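Putative yopH targeting protein (Yersinia pestis, PDB 4GF3) probably acts as a type III secretion chaperone of the CesT family that binds the effector YopH and helps target it for secretion. Local coordinates at residues A[100-104]-A[133-137]. Residue numbers count along the deposited sequence, not the author numbering.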
loop_
_atom_site.group_PDB
_atom_site.type_symbol
_atom_site.label_atom_id
_atom_site.label_comp_id
_atom_site.label_asym_id
_atom_site.label_seq_id
_atom_site.Cartn_x
_atom_site.Cartn_y
_atom_site.Cartn_z
ATOM N N THR A 100 -2.124 -12.367 -6.950
ATOM C CA THR A 100 -2.908 -11.149 -6.680
ATOM C C THR A 100 -3.382 -10.640 -8.043
ATOM O O THR A 100 -3.065 -11.225 -9.004
ATOM C CB THR A 100 -2.102 -10.154 -5.760
ATOM O OG1 THR A 100 -2.957 -9.066 -5.293
ATOM C CG2 THR A 100 -0.983 -9.543 -6.485
ATOM N N SER A 101 -4.257 -9.645 -8.130
ATOM C CA SER A 101 -4.653 -9.022 -9.406
ATOM C C SER A 101 -4.600 -7.498 -9.209
ATOM O O SER A 101 -4.518 -6.987 -8.058
ATOM C CB SER A 101 -6.131 -9.423 -9.767
ATOM O OG SER A 101 -6.902 -9.014 -8.622
ATOM N N GLY A 102 -4.641 -6.782 -10.324
ATOM C CA GLY A 102 -4.868 -5.336 -10.330
ATOM C C GLY A 102 -6.047 -4.953 -9.447
ATOM O O GLY A 102 -5.974 -4.046 -8.624
ATOM N N THR A 103 -7.157 -5.696 -9.552
ATOM C CA THR A 103 -8.297 -5.430 -8.675
ATOM C C THR A 103 -8.069 -5.619 -7.217
ATOM O O THR A 103 -8.441 -4.768 -6.420
ATOM C CB THR A 103 -9.511 -6.289 -9.075
ATOM O OG1 THR A 103 -9.768 -6.088 -10.443
ATOM C CG2 THR A 103 -10.726 -5.963 -8.192
ATOM N N GLN A 104 -7.392 -6.690 -6.808
ATOM C CA GLN A 104 -7.105 -6.822 -5.407
ATOM C C GLN A 104 -6.144 -5.785 -4.936
ATOM O O GLN A 104 -6.255 -5.270 -3.845
ATOM C CB GLN A 104 -6.542 -8.218 -5.016
ATOM C CG GLN A 104 -6.340 -8.300 -3.482
ATOM C CD GLN A 104 -5.949 -9.709 -2.989
ATOM O OE1 GLN A 104 -4.989 -10.334 -3.457
ATOM N NE2 GLN A 104 -6.714 -10.207 -2.079
ATOM N N ARG A 133 -6.206 -9.650 -17.860
ATOM C CA ARG A 133 -7.433 -10.112 -17.198
ATOM C C ARG A 133 -8.360 -8.935 -16.828
ATOM O O ARG A 133 -7.871 -7.901 -16.396
ATOM C CB ARG A 133 -7.134 -11.020 -15.970
ATOM C CG ARG A 133 -6.723 -10.353 -14.659
ATOM C CD ARG A 133 -7.463 -10.956 -13.461
ATOM N NE ARG A 133 -8.094 -9.900 -12.723
ATOM C CZ ARG A 133 -8.892 -9.989 -11.656
ATOM N NH1 ARG A 133 -9.265 -11.118 -11.060
ATOM N NH2 ARG A 133 -9.326 -8.851 -11.189
ATOM N N PRO A 134 -9.696 -9.075 -17.046
ATOM C CA PRO A 134 -10.551 -7.927 -16.719
ATOM C C PRO A 134 -10.716 -7.700 -15.218
ATOM O O PRO A 134 -10.594 -8.640 -14.415
ATOM C CB PRO A 134 -11.913 -8.254 -17.370
ATOM C CG PRO A 134 -11.848 -9.667 -17.763
ATOM C CD PRO A 134 -10.412 -10.114 -17.793
ATOM N N SER A 135 -11.013 -6.451 -14.872
ATOM C CA SER A 135 -11.418 -6.097 -13.512
ATOM C C SER A 135 -12.455 -7.061 -12.910
ATOM O O SER A 135 -13.450 -7.422 -13.541
ATOM C CB SER A 135 -11.988 -4.653 -13.462
ATOM O OG SER A 135 -12.326 -4.271 -12.136
ATOM N N SER A 136 -12.217 -7.433 -11.659
ATOM C CA SER A 136 -13.222 -8.100 -10.823
ATOM C C SER A 136 -13.918 -7.178 -9.786
ATOM O O SER A 136 -14.606 -7.669 -8.900
ATOM C CB SER A 136 -12.607 -9.314 -10.110
ATOM O OG SER A 136 -11.403 -8.980 -9.390
ATOM N N SER A 137 -13.785 -5.864 -9.904
ATOM C CA SER A 137 -14.461 -4.971 -8.980
ATOM C C SER A 137 -15.965 -5.031 -9.264
ATOM O O SER A 137 -16.692 -5.382 -8.383
ATOM C CB SER A 137 -13.991 -3.552 -9.194
ATOM O OG SER A 137 -14.542 -3.090 -10.413
HETATM O O HOH W 1 -7.329 -6.892 -12.375
#
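In this CesT-family chaperone, the capped N-terminus of helix 102-118 meets the last modelled residues of the chain. Ser101 is the N-cap: its OG accepts a hydrogen bond from Gln104 N at 3.0 Å. Residues 133-137 form a tail without regular helix or strand, extended at Pro134 and Ser135 and turning at Ser136, and the link back to the helix, 120-132, is not modelled.

Thr103, in the first turn, has the largest area buried here. Its CA-to-CB bond points toward the tail, and its OG1 accepts a hydrogen bond from Ser136 N at 3.0 Å. Its methyl, CG2, packs against the Ser137 backbone.

The Arg133 side chain runs forward alongside the tail, between it and Ser101. One face of the guanidinium lies against Ser101, with Ser101 CB 3.4 Å from Arg133 CZ. Arg133 NH2 donates to Ser136 OG at 2.8 Å, which ties the tail to itself. Ser135 OG accepts from Ser137 N, making an ST turn, and also bonds to Glu14 of helix 4-15. The tail thus packs against two helices. Crystal neighbours touch residues 133-136, so lattice contacts may favour this path. One water accepts from Thr103 N at 3.1 Å and from Arg133 NH2 at 3.0 Å.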